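Local coordinates for dihydroorotase (Agrobacterium tumefaciens, PDB 2OGJ), which acts as a zinc-dependent esterase of the amidohydrolase superfamily that removes the acetyl group from acetyl-(R)-mandelate in vitro, and from acetyl glycolate less efficiently, at residues T85-R90 and H293-N298; V78-G83 and E119-P124; P16-N21 and D58-D63; S35-I40 and G50-A55. All coordinates share one frame; numbering follows the deposited sequence.

Contact 1 (T85-R90 and H293-N298); sequences TDISIR and HGHSMN
Two of the loops that rim the metal site of this amidohydrolase TIM barrel meet here: residues 85-90, which follow strand 77-78 and the zinc ligands His77 and His79 at its end, and residues 293-298, which begin two residues after the metal ligand Asp291. The side chain of His293 lies about 5 Å from a zinc ion, so the contact lies beside the metal site. A single backbone hydrogen bond ties the loops together, from Gly294 N to Ile87 O at 2.7 Å, with the donor almost on the C=O axis (171°). Glycine suits its place because a beta carbon would be directed at this same carbonyl oxygen. Around the bond, Ile87 serves both histidines of the opposing loop. Its CG1, anti to the backbone N (chi1 -155°), meets His293 ND1 at 3.8 Å, while CD1 goes on to the CD2 corner of the His295 ring, crossing that side chain at about a right angle. The imidazole of His293 is held from within its own segment: ND1 accepts from His295 N at 2.8 Å with the donor near the ring plane, and Ser296 OG sits over the centre of one face. His293 O receives both Ser296 N and Met297 N, which rolls the loop into a compact turn. Asp86 is also held by a salt bridge to Arg145. Ile89 supplies the apolar part of the contact: CG2 packs on Gly294 N at 3.4 Å, and CD1 faces the selenium of Met297, SE, at 4.1 Å.

Contact 2 (V78-G83 and E119-P124); sequences VHIWHG and EYIIEP. With ZN (zinc ion), chain G.
Ile121 makes the central contact, wrapping its branches round a backbone carbonyl: CG1 and CG2 each lie 3.3 Å from Ile80 O, with CD1 close behind. Two of these branches are spread by the first torsion (chi1 -50°), which sets CG1 beside the backbone N and CG2 anti to it. The same oxygen takes a weak bond from His82 N at 2.9 Å, closing an inverse gamma turn centred on Trp81. With CG anti to the backbone N (chi1 -161°), the indole swings back to helix 114-122 although its CB points away. The benzo side of Trp81 then meets two residues: CE3 lies 4.0 Å from Ile121 CG1, and CH2 comes edge-on to Tyr120 CD2 at 3.8 Å, each of these two atoms near the plane of the other ring. The broad hydrophobic groups suit a buried seam, and Ile80 CG1 adds a looser touch on Ile121 CG2. In the next shell, Trp81 NE1 is satisfied by Asn113 OD1, while Tyr120 and Glu119 of a second subunit respectively stack on Tyr120 and bond to His82 NE2. The seam thus packs the loop against the helix beside the subunit interface. At the other end of 78-83, His79 NE2 binds zinc at 2.2 Å, its ND1 paired with Ser108 OG, which probably steadies the ring's rotation. With Asp291 and carboxylated Lys175 completing this zinc's protein ligands, His77 and His79 form the HxH motif at the end of the first barrel strand, a hallmark of the amidohydrolase superfamily.

Contact 3 (P16-N21 and D58-D63); sequences PILLTN and DTQRID
A bend at the third torsion of Arg61 (chi3 -99°), following a CG set beside the backbone N, folds the guanidinium back across the neighbouring strand. Leu19 lies alongside Arg61, pointing the same way, and its CD1 approaches the edge of that group; Ile17 is the neighbour on the same face of the sheet. Thr20 places OG1 in the crowded position between backbone N and carbonyl carbon (chi1 60°), from which it donates to Arg61 O at 3.1 Å from above the carbonyl plane. Arg61 O is gripped twice, since Thr20 N also donates to it, at 2.9 Å and nearly straight (177°). Two further backbone bonds flank Leu18: its N donates to Thr59 O, and Arg61 N donates to Leu18 O, each at 3.1 Å. This is parallel beta pairing. On the face of Leu18 and Gln60, the two side chains run together the same way, with Leu18 CD2 3.9 Å from Gln60 OE1; the polar tip suits the more exposed strand. On the other face, the long aliphatic part of Arg61 lets its charge reach a cation-pi partner, Tyr379. Strand 59-61 is outermost in this chain's four-stranded sheet, 17-20 lies beside it, 36-40 follows antiparallel to 17-20, and strand 385-388 packs on Ile17 and Arg61 through Ala386.

Contact 4 (S35-I40 and G50-A55); sequences STDILI and GSALQA
No ring takes part; the flat groups are the Asp37 carboxylate and the peptide units. The carboxylate, turned beside its own backbone N (chi1 -62°), sends OD1 to 3.6 Å from Ala52 CA, while OD2 accepts from Asn21 N, at the corner just past strand 17-20, a role suited to an acid in a buried position. In the peptide plane of Asp37, its O accepts from Gly50 N at 3.1 Å, the better of two bonds between these residues. The return bond, from Asp37 N to Gly50 O at 3.0 Å, is bent (134°) and weak. Together they define an antiparallel hydrogen-bonded pair. Gly50 is almost fully extended, and a beta carbon there would run into Leu53 CD2, so glycine fits the corner at which the chain leaves the sheet. Thr36 CG2 rests against Gly50 O at 3.3 Å, from a residue branched at CB, which suits a strand. Leu53 turns inward, its CD1 lying 3.6 Å from Asp37 O and 3.9 Å from Leu39 CB. Leu39, with CG anti to the backbone N (chi1 -179°), extends CD1 to the small methyl of Ala55, CB, at 4.0 Å. The arrangement is the open end of a beta hairpin formed by strands 36-40 and 46-50, its trailing loop folding back over the face that carries Asp37 and Leu39, in a small sheet consistent with the beta domain that accompanies the barrel in many amidohydrolases.

Overall arrangement
The four contacts form two pairs. Contacts 1 and 2 have centres about 12 Å apart and share a loop beside the zinc site: Ile89 N lies 2.8 Å from His79 O, probably hydrogen-bonded, and Ser88 OG lies 2.9 Å from Trp81 N, likewise probable. Both touch the second subunit; Arg90 forms a salt bridge with Glu119 of that subunit. Contacts 3 and 4, with centres about 8 Å apart, both reach one sheet, in which strands 17-20 and 36-40 are neighbours, probably bonded from Ile38 N to Leu19 O (2.7 Å); contact 4 is nested in the chain loop closed by contact 3. That sheet lies away from the zinc site: contact 3 is about 34 Å, centre to centre, from contact 1, which borders it.

Contact 1 (T85-R90 and H293-N298)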
loop_
_atom_site.group_PDB
_atom_site.type_symbol
_atom_site.label_atom_id
_atom_site.label_comp_id
_atom_site.label_asym_id
_atom_site.label_seq_id
_atom_site.Cartn_x
_atom_site.Cartn_y
_atom_site.Cartn_z
ATOM N N THR A 85 -13.040 18.073 15.412
ATOM C CA THR A 85 -13.275 16.761 14.844
ATOM C C THR A 85 -14.749 16.733 14.500
ATOM O O THR A 85 -15.497 17.611 14.911
ATOM C CB THR A 85 -13.031 15.649 15.858
ATOM O OG1 THR A 85 -14.020 15.743 16.889
ATOM C CG2 THR A 85 -11.613 15.753 16.452
ATOM N N ASP A 86 -15.172 15.717 13.768
ATOM C CA ASP A 86 -16.561 15.593 13.365
ATOM C C ASP A 86 -17.464 14.884 14.377
ATOM O O ASP A 86 -18.641 15.223 14.535
ATOM C CB ASP A 86 -16.615 14.838 12.036
ATOM C CG ASP A 86 -16.216 13.344 12.170
ATOM O OD1 ASP A 86 -15.375 12.965 13.027
ATOM O OD2 ASP A 86 -16.742 12.531 11.381
ATOM N N ILE A 87 -16.888 13.901 15.061
ATOM C CA ILE A 87 -17.596 13.042 16.007
ATOM C C ILE A 87 -17.837 13.557 17.426
ATOM O O ILE A 87 -18.716 13.058 18.117
ATOM C CB ILE A 87 -16.860 11.654 16.086
ATOM C CG1 ILE A 87 -17.841 10.579 16.529
ATOM C CG2 ILE A 87 -15.694 11.707 17.071
ATOM C CD1 ILE A 87 -19.073 10.516 15.663
ATOM N N SER A 88 -17.063 14.555 17.841
ATOM C CA SER A 88 -17.140 15.136 19.185
ATOM C C SER A 88 -18.371 15.958 19.497
ATOM O O SER A 88 -19.010 16.509 18.609
ATOM C CB SER A 88 -15.936 16.035 19.453
ATOM O OG SER A 88 -14.727 15.313 19.458
ATOM N N ILE A 89 -18.677 16.048 20.790
ATOM C CA ILE A 89 -19.799 16.828 21.297
ATOM C C ILE A 89 -19.174 17.969 22.085
ATOM O O ILE A 89 -17.956 18.113 22.108
ATOM C CB ILE A 89 -20.721 15.987 22.227
ATOM C CG1 ILE A 89 -19.902 15.282 23.304
ATOM C CG2 ILE A 89 -21.493 14.973 21.414
ATOM C CD1 ILE A 89 -20.744 14.423 24.231
ATOM N N ARG A 90 -19.988 18.790 22.728
ATOM C CA ARG A 90 -19.447 19.914 23.501
ATOM C C ARG A 90 -19.262 19.505 24.958
ATOM O O ARG A 90 -19.922 18.587 25.430
ATOM C CB ARG A 90 -20.412 21.110 23.440
ATOM C CG ARG A 90 -20.737 21.610 22.024
ATOM C CD ARG A 90 -21.804 22.688 22.112
ATOM N NE ARG A 90 -22.367 23.060 20.813
ATOM C CZ ARG A 90 -21.901 24.033 20.028
ATOM N NH1 ARG A 90 -20.841 24.766 20.396
ATOM N NH2 ARG A 90 -22.498 24.272 18.863
ATOM N N HIS A 293 -20.061 10.578 22.562
ATOM C CA HIS A 293 -19.746 11.385 21.394
ATOM C C HIS A 293 -21.007 11.586 20.576
ATOM O O HIS A 293 -22.078 11.151 20.978
ATOM C CB HIS A 293 -18.638 10.741 20.551
ATOM C CG HIS A 293 -18.943 9.350 20.112
ATOM N ND1 HIS A 293 -19.967 9.055 19.240
ATOM C CD2 HIS A 293 -18.380 8.167 20.453
ATOM C CE1 HIS A 293 -20.026 7.749 19.063
ATOM N NE2 HIS A 293 -19.074 7.188 19.789
ATOM N N GLY A 294 -20.881 12.259 19.439
ATOM C CA GLY A 294 -22.038 12.532 18.599
ATOM C C GLY A 294 -22.893 11.363 18.140
ATOM O O GLY A 294 -23.970 11.569 17.593
ATOM N N HIS A 295 -22.439 10.135 18.356
ATOM C CA HIS A 295 -23.223 8.994 17.917
ATOM C C HIS A 295 -23.613 8.023 19.007
ATOM O O HIS A 295 -24.293 7.033 18.739
ATOM C CB HIS A 295 -22.496 8.244 16.800
ATOM C CG HIS A 295 -22.569 8.932 15.471
ATOM N ND1 HIS A 295 -23.702 9.591 15.039
ATOM C CD2 HIS A 295 -21.660 9.051 14.473
ATOM C CE1 HIS A 295 -23.486 10.087 13.834
ATOM N NE2 HIS A 295 -22.254 9.773 13.468
ATOM N N SER A 296 -23.179 8.284 20.234
ATOM C CA SER A 296 -23.538 7.410 21.335
ATOM C C SER A 296 -24.361 8.154 22.378
ATOM O O SER A 296 -25.059 7.532 23.171
ATOM C CB SER A 296 -22.289 6.816 21.985
ATOM O OG SER A 296 -21.473 7.823 22.550
HETATM N N MSE A 297 -24.300 9.486 22.361
HETATM C CA MSE A 297 -25.025 10.284 23.350
HETATM C C MSE A 297 -26.535 10.178 23.276
HETATM O O MSE A 297 -27.177 9.899 24.284
HETATM C CB MSE A 297 -24.631 11.776 23.297
HETATM C CG MSE A 297 -25.383 12.620 24.349
HETATM SE SE MSE A 297 -24.844 14.304 24.505
HETATM C CE MSE A 297 -25.322 14.864 22.918
ATOM N N ASN A 298 -27.121 10.372 22.104
ATOM C CA ASN A 298 -28.568 10.314 22.059
ATOM C C ASN A 298 -29.145 8.934 22.327
ATOM O O ASN A 298 -30.057 8.791 23.140
ATOM C CB ASN A 298 -29.128 10.857 20.739
ATOM C CG ASN A 298 -30.659 10.999 20.773
ATOM O OD1 ASN A 298 -31.191 11.909 21.404
ATOM N ND2 ASN A 298 -31.365 10.084 20.108
#

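Contact 2 (V78-G83 and E119-P124)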
loop_
_atom_site.group_PDB
_atom_site.type_symbol
_atom_site.label_atom_id
_atom_site.label_comp_id
_atom_site.label_asym_id
_atom_site.label_seq_id
_atom_site.Cartn_x
_atom_site.Cartn_y
_atom_site.Cartn_z
ATOM N N VAL A 78 -14.409 10.616 26.981
ATOM C CA VAL A 78 -15.377 11.393 26.199
ATOM C C VAL A 78 -14.699 11.991 24.973
ATOM O O VAL A 78 -13.474 11.982 24.858
ATOM C CB VAL A 78 -15.971 12.586 27.004
ATOM C CG1 VAL A 78 -16.778 12.086 28.190
ATOM C CG2 VAL A 78 -14.857 13.501 27.477
ATOM N N HIS A 79 -15.496 12.532 24.064
ATOM C CA HIS A 79 -14.933 13.146 22.875
ATOM C C HIS A 79 -15.529 14.533 22.771
ATOM O O HIS A 79 -16.635 14.724 22.262
ATOM C CB HIS A 79 -15.244 12.283 21.657
ATOM C CG HIS A 79 -14.598 10.935 21.720
ATOM N ND1 HIS A 79 -13.249 10.749 21.509
ATOM C CD2 HIS A 79 -15.089 9.722 22.068
ATOM C CE1 HIS A 79 -12.938 9.487 21.727
ATOM N NE2 HIS A 79 -14.037 8.840 22.070
ATOM N N ILE A 80 -14.762 15.493 23.273
ATOM C CA ILE A 80 -15.175 16.871 23.325
ATOM C C ILE A 80 -14.342 17.827 22.464
ATOM O O ILE A 80 -14.225 19.021 22.775
ATOM C CB ILE A 80 -15.177 17.330 24.788
ATOM C CG1 ILE A 80 -13.860 16.926 25.452
ATOM C CG2 ILE A 80 -16.369 16.687 25.539
ATOM C CD1 ILE A 80 -13.831 17.252 26.938
ATOM N N TRP A 81 -13.774 17.306 21.378
ATOM C CA TRP A 81 -12.999 18.141 20.468
ATOM C C TRP A 81 -14.024 18.668 19.459
ATOM O O TRP A 81 -13.895 18.435 18.254
ATOM C CB TRP A 81 -11.936 17.296 19.757
ATOM C CG TRP A 81 -10.782 18.068 19.136
ATOM C CD1 TRP A 81 -9.579 17.550 18.728
ATOM C CD2 TRP A 81 -10.743 19.466 18.799
ATOM N NE1 TRP A 81 -8.803 18.529 18.155
ATOM C CE2 TRP A 81 -9.493 19.713 18.183
ATOM C CE3 TRP A 81 -11.642 20.531 18.953
ATOM C CZ2 TRP A 81 -9.123 20.980 17.720
ATOM C CZ3 TRP A 81 -11.272 21.793 18.494
ATOM C CH2 TRP A 81 -10.023 22.003 17.885
ATOM N N HIS A 82 -15.054 19.345 19.980
ATOM C CA HIS A 82 -16.149 19.921 19.197
ATOM C C HIS A 82 -15.615 20.870 18.123
ATOM O O HIS A 82 -14.757 21.710 18.382
ATOM C CB HIS A 82 -17.091 20.671 20.125
ATOM C CG HIS A 82 -18.119 21.484 19.405
ATOM N ND1 HIS A 82 -19.296 20.946 18.934
ATOM C CD2 HIS A 82 -18.107 22.779 19.007
ATOM C CE1 HIS A 82 -19.966 21.875 18.273
ATOM N NE2 HIS A 82 -19.265 22.994 18.300
ATOM N N GLY A 83 -16.137 20.733 16.914
ATOM C CA GLY A 83 -15.671 21.562 15.822
ATOM C C GLY A 83 -14.364 21.061 15.219
ATOM O O GLY A 83 -14.257 20.958 14.000
ATOM N N GLU A 119 -7.013 25.614 23.214
ATOM C CA GLU A 119 -7.568 26.950 23.112
ATOM C C GLU A 119 -9.077 27.016 23.025
ATOM O O GLU A 119 -9.677 27.867 23.666
ATOM C CB GLU A 119 -6.970 27.680 21.912
ATOM C CG GLU A 119 -7.244 29.173 21.922
ATOM C CD GLU A 119 -6.785 29.874 20.655
ATOM O OE1 GLU A 119 -5.574 29.801 20.317
ATOM O OE2 GLU A 119 -7.645 30.505 20.000
ATOM N N TYR A 120 -9.696 26.140 22.234
ATOM C CA TYR A 120 -11.158 26.157 22.091
ATOM C C TYR A 120 -11.917 25.355 23.120
ATOM O O TYR A 120 -13.013 25.744 23.501
ATOM C CB TYR A 120 -11.612 25.654 20.721
ATOM C CG TYR A 120 -11.075 26.419 19.559
ATOM C CD1 TYR A 120 -11.195 27.810 19.501
ATOM C CD2 TYR A 120 -10.438 25.759 18.509
ATOM C CE1 TYR A 120 -10.691 28.530 18.428
ATOM C CE2 TYR A 120 -9.927 26.467 17.426
ATOM C CZ TYR A 120 -10.055 27.855 17.392
ATOM O OH TYR A 120 -9.536 28.571 16.335
ATOM N N ILE A 121 -11.363 24.233 23.564
ATOM C CA ILE A 121 -12.082 23.407 24.530
ATOM C C ILE A 121 -11.620 23.492 25.983
ATOM O O ILE A 121 -12.428 23.732 26.874
ATOM C CB ILE A 121 -12.072 21.923 24.104
ATOM C CG1 ILE A 121 -12.510 21.810 22.643
ATOM C CG2 ILE A 121 -12.992 21.116 25.004
ATOM C CD1 ILE A 121 -13.853 22.462 22.341
ATOM N N ILE A 122 -10.329 23.300 26.224
ATOM C CA ILE A 122 -9.813 23.331 27.586
ATOM C C ILE A 122 -9.896 24.665 28.298
ATOM O O ILE A 122 -10.634 24.794 29.263
ATOM C CB ILE A 122 -8.335 22.861 27.658
ATOM C CG1 ILE A 122 -8.197 21.418 27.166
ATOM C CG2 ILE A 122 -7.852 22.905 29.088
ATOM C CD1 ILE A 122 -6.773 20.941 27.130
ATOM N N GLU A 123 -9.144 25.652 27.830
ATOM C CA GLU A 123 -9.092 26.964 28.482
ATOM C C GLU A 123 -10.419 27.661 28.790
ATOM O O GLU A 123 -10.612 28.165 29.899
ATOM C CB GLU A 123 -8.169 27.891 27.680
ATOM C CG GLU A 123 -6.713 27.373 27.628
ATOM C CD GLU A 123 -5.857 28.001 26.515
ATOM O OE1 GLU A 123 -6.410 28.704 25.641
ATOM O OE2 GLU A 123 -4.625 27.778 26.499
ATOM N N PRO A 124 -11.355 27.687 27.828
ATOM C CA PRO A 124 -12.634 28.345 28.098
ATOM C C PRO A 124 -13.662 27.557 28.916
ATOM O O PRO A 124 -14.675 28.124 29.318
ATOM C CB PRO A 124 -13.151 28.669 26.693
ATOM C CG PRO A 124 -12.664 27.524 25.892
ATOM C CD PRO A 124 -11.236 27.368 26.393
HETATM ZN ZN ZN G . -13.938 6.646 22.178
#

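Contact 3 (P16-N21 and D58-D63)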
loop_
_atom_site.group_PDB
_atom_site.type_symbol
_atom_site.label_atom_id
_atom_site.label_comp_id
_atom_site.label_asym_id
_atom_site.label_seq_id
_atom_site.Cartn_x
_atom_site.Cartn_y
_atom_site.Cartn_z
ATOM N N PRO A 16 -20.655 33.523 48.592
ATOM C CA PRO A 16 -20.457 32.203 49.199
ATOM C C PRO A 16 -21.708 31.324 49.072
ATOM O O PRO A 16 -22.805 31.809 48.792
ATOM C CB PRO A 16 -20.126 32.542 50.647
ATOM C CG PRO A 16 -20.918 33.775 50.883
ATOM C CD PRO A 16 -20.658 34.571 49.626
ATOM N N ILE A 17 -21.543 30.025 49.267
ATOM C CA ILE A 17 -22.669 29.122 49.154
ATOM C C ILE A 17 -22.727 28.231 50.361
ATOM O O ILE A 17 -21.705 27.876 50.943
ATOM C CB ILE A 17 -22.558 28.173 47.947
ATOM C CG1 ILE A 17 -22.331 28.946 46.651
ATOM C CG2 ILE A 17 -23.818 27.348 47.842
ATOM C CD1 ILE A 17 -22.196 28.031 45.450
ATOM N N LEU A 18 -23.941 27.859 50.727
ATOM C CA LEU A 18 -24.133 26.973 51.841
ATOM C C LEU A 18 -24.984 25.809 51.366
ATOM O O LEU A 18 -26.165 25.963 51.075
ATOM C CB LEU A 18 -24.812 27.702 52.998
ATOM C CG LEU A 18 -25.174 26.766 54.151
ATOM C CD1 LEU A 18 -23.903 26.180 54.737
ATOM C CD2 LEU A 18 -25.967 27.509 55.207
ATOM N N LEU A 19 -24.354 24.651 51.239
ATOM C CA LEU A 19 -25.058 23.445 50.839
ATOM C C LEU A 19 -25.479 22.813 52.149
ATOM O O LEU A 19 -24.638 22.486 52.979
ATOM C CB LEU A 19 -24.137 22.467 50.092
ATOM C CG LEU A 19 -23.703 22.834 48.677
ATOM C CD1 LEU A 19 -22.942 24.149 48.693
ATOM C CD2 LEU A 19 -22.842 21.733 48.128
ATOM N N THR A 20 -26.777 22.662 52.350
ATOM C CA THR A 20 -27.245 22.050 53.576
ATOM C C THR A 20 -27.825 20.674 53.280
ATOM O O THR A 20 -28.201 20.367 52.153
ATOM C CB THR A 20 -28.311 22.935 54.271
ATOM O OG1 THR A 20 -29.434 23.123 53.398
ATOM C CG2 THR A 20 -27.713 24.298 54.623
ATOM N N ASN A 21 -27.835 19.799 54.267
ATOM C CA ASN A 21 -28.435 18.483 54.253
ATOM C C ASN A 21 -27.855 17.643 53.134
ATOM O O ASN A 21 -28.640 17.025 52.316
ATOM C CB ASN A 21 -29.954 18.601 54.201
ATOM C CG ASN A 21 -30.451 19.721 55.093
ATOM O OD1 ASN A 21 -29.656 20.433 55.714
ATOM N ND2 ASN A 21 -31.766 19.889 55.163
ATOM N N ASP A 58 -26.008 34.736 51.651
ATOM C CA ASP A 58 -25.566 33.843 50.585
ATOM C C ASP A 58 -26.555 32.762 50.146
ATOM O O ASP A 58 -27.400 32.320 50.924
ATOM C CB ASP A 58 -24.270 33.174 51.026
ATOM C CG ASP A 58 -24.347 32.648 52.447
ATOM O OD1 ASP A 58 -24.175 33.452 53.386
ATOM O OD2 ASP A 58 -24.593 31.434 52.618
ATOM N N THR A 59 -26.419 32.328 48.892
ATOM C CA THR A 59 -27.284 31.297 48.313
ATOM C C THR A 59 -27.318 30.075 49.212
ATOM O O THR A 59 -26.284 29.458 49.478
ATOM C CB THR A 59 -26.786 30.821 46.906
ATOM O OG1 THR A 59 -26.730 31.928 46.001
ATOM C CG2 THR A 59 -27.727 29.776 46.323
ATOM N N GLN A 60 -28.504 29.736 49.695
ATOM C CA GLN A 60 -28.637 28.554 50.526
ATOM C C GLN A 60 -29.391 27.522 49.688
ATOM O O GLN A 60 -30.427 27.829 49.098
ATOM C CB GLN A 60 -29.377 28.882 51.838
ATOM C CG GLN A 60 -28.607 29.865 52.739
ATOM C CD GLN A 60 -29.074 29.869 54.199
ATOM O OE1 GLN A 60 -28.465 30.524 55.060
ATOM N NE2 GLN A 60 -30.151 29.139 54.484
ATOM N N ARG A 61 -28.838 26.317 49.601
ATOM C CA ARG A 61 -29.454 25.238 48.838
ATOM C C ARG A 61 -29.585 24.017 49.721
ATOM O O ARG A 61 -28.636 23.626 50.395
ATOM C CB ARG A 61 -28.604 24.879 47.624
ATOM C CG ARG A 61 -28.247 26.063 46.760
ATOM C CD ARG A 61 -27.653 25.619 45.446
ATOM N NE ARG A 61 -26.192 25.667 45.419
ATOM C CZ ARG A 61 -25.387 25.002 46.246
ATOM N NH1 ARG A 61 -25.891 24.223 47.192
ATOM N NH2 ARG A 61 -24.069 25.102 46.113
ATOM N N ILE A 62 -30.767 23.415 49.709
ATOM C CA ILE A 62 -31.031 22.227 50.517
ATOM C C ILE A 62 -31.341 21.051 49.596
ATOM O O ILE A 62 -31.551 21.236 48.397
ATOM C CB ILE A 62 -32.250 22.450 51.458
ATOM C CG1 ILE A 62 -32.517 21.192 52.285
ATOM C CG2 ILE A 62 -33.492 22.799 50.637
ATOM C CD1 ILE A 62 -33.781 21.269 53.075
ATOM N N ASP A 63 -31.360 19.844 50.151
ATOM C CA ASP A 63 -31.676 18.668 49.360
ATOM C C ASP A 63 -32.550 17.740 50.191
ATOM O O ASP A 63 -33.733 18.010 50.420
ATOM C CB ASP A 63 -30.399 17.960 48.962
ATOM C CG ASP A 63 -29.177 18.802 49.234
ATOM O OD1 ASP A 63 -29.233 20.013 48.930
ATOM O OD2 ASP A 63 -28.163 18.266 49.743
#

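Contact 4 (S35-I40 and G50-A55)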
loop_
_atom_site.group_PDB
_atom_site.type_symbol
_atom_site.label_atom_id
_atom_site.label_comp_id
_atom_site.label_asym_id
_atom_site.label_seq_id
_atom_site.Cartn_x
_atom_site.Cartn_y
_atom_site.Cartn_z
ATOM N N SER A 35 -25.341 12.983 57.461
ATOM C CA SER A 35 -25.701 14.281 56.908
ATOM C C SER A 35 -24.916 15.449 57.495
ATOM O O SER A 35 -24.605 15.474 58.686
ATOM C CB SER A 35 -27.190 14.535 57.110
ATOM O OG SER A 35 -27.556 15.794 56.574
ATOM N N THR A 36 -24.612 16.424 56.644
ATOM C CA THR A 36 -23.861 17.604 57.053
ATOM C C THR A 36 -24.221 18.796 56.182
ATOM O O THR A 36 -25.064 18.704 55.295
ATOM C CB THR A 36 -22.344 17.376 56.914
ATOM O OG1 THR A 36 -22.058 15.980 57.040
ATOM C CG2 THR A 36 -21.587 18.118 58.007
ATOM N N ASP A 37 -23.576 19.920 56.456
ATOM C CA ASP A 37 -23.776 21.141 55.693
ATOM C C ASP A 37 -22.363 21.601 55.315
ATOM O O ASP A 37 -21.422 21.411 56.088
ATOM C CB ASP A 37 -24.463 22.227 56.539
ATOM C CG ASP A 37 -25.867 21.835 57.016
ATOM O OD1 ASP A 37 -26.537 22.714 57.592
ATOM O OD2 ASP A 37 -26.305 20.677 56.835
ATOM N N ILE A 38 -22.206 22.175 54.126
ATOM C CA ILE A 38 -20.897 22.645 53.688
ATOM C C ILE A 38 -20.997 24.108 53.279
ATOM O O ILE A 38 -21.931 24.508 52.581
ATOM C CB ILE A 38 -20.366 21.813 52.489
ATOM C CG1 ILE A 38 -20.445 20.320 52.817
ATOM C CG2 ILE A 38 -18.913 22.176 52.190
ATOM C CD1 ILE A 38 -20.015 19.405 51.678
ATOM N N LEU A 39 -20.042 24.905 53.743
ATOM C CA LEU A 39 -20.005 26.323 53.418
ATOM C C LEU A 39 -18.854 26.640 52.455
ATOM O O LEU A 39 -17.682 26.405 52.770
ATOM C CB LEU A 39 -19.833 27.148 54.692
ATOM C CG LEU A 39 -19.816 28.662 54.479
ATOM C CD1 LEU A 39 -21.204 29.094 54.079
ATOM C CD2 LEU A 39 -19.396 29.384 55.736
ATOM N N ILE A 40 -19.190 27.167 51.281
ATOM C CA ILE A 40 -18.178 27.524 50.294
ATOM C C ILE A 40 -17.940 29.033 50.320
ATOM O O ILE A 40 -18.892 29.820 50.255
ATOM C CB ILE A 40 -18.605 27.157 48.861
ATOM C CG1 ILE A 40 -19.221 25.752 48.823
ATOM C CG2 ILE A 40 -17.397 27.245 47.944
ATOM C CD1 ILE A 40 -18.289 24.654 49.207
ATOM N N GLY A 50 -20.140 21.218 58.920
ATOM C CA GLY A 50 -20.689 20.809 60.195
ATOM C C GLY A 50 -22.182 20.566 60.193
ATOM O O GLY A 50 -22.883 20.913 59.244
ATOM N N SER A 51 -22.653 19.982 61.293
ATOM C CA SER A 51 -24.053 19.627 61.506
ATOM C C SER A 51 -25.081 20.743 61.245
ATOM O O SER A 51 -26.251 20.457 60.969
ATOM C CB SER A 51 -24.212 19.076 62.930
ATOM O OG SER A 51 -25.462 18.444 63.106
ATOM N N ALA A 52 -24.657 22.001 61.325
ATOM C CA ALA A 52 -25.572 23.112 61.072
ATOM C C ALA A 52 -24.862 24.447 61.212
ATOM O O ALA A 52 -24.947 25.101 62.249
ATOM C CB ALA A 52 -26.756 23.047 62.029
ATOM N N LEU A 53 -24.176 24.854 60.151
ATOM C CA LEU A 53 -23.417 26.097 60.151
ATOM C C LEU A 53 -24.290 27.329 59.957
ATOM O O LEU A 53 -25.460 27.221 59.596
ATOM C CB LEU A 53 -22.371 26.046 59.040
ATOM C CG LEU A 53 -21.808 24.655 58.752
ATOM C CD1 LEU A 53 -20.933 24.710 57.512
ATOM C CD2 LEU A 53 -21.033 24.153 59.949
ATOM N N GLN A 54 -23.714 28.501 60.202
ATOM C CA GLN A 54 -24.432 29.753 60.024
ATOM C C GLN A 54 -23.721 30.515 58.913
ATOM O O GLN A 54 -22.513 30.367 58.746
ATOM C CB GLN A 54 -24.408 30.549 61.306
ATOM C CG GLN A 54 -25.126 29.904 62.482
ATOM C CD GLN A 54 -24.460 28.627 62.953
ATOM O OE1 GLN A 54 -23.273 28.614 63.276
ATOM N NE2 GLN A 54 -25.226 27.545 62.999
ATOM N N ALA A 55 -24.454 31.324 58.152
ATOM C CA ALA A 55 -23.837 32.077 57.060
ATOM C C ALA A 55 -24.357 33.515 56.919
ATOM O O ALA A 55 -25.406 33.865 57.465
ATOM C CB ALA A 55 -24.016 31.321 55.739
#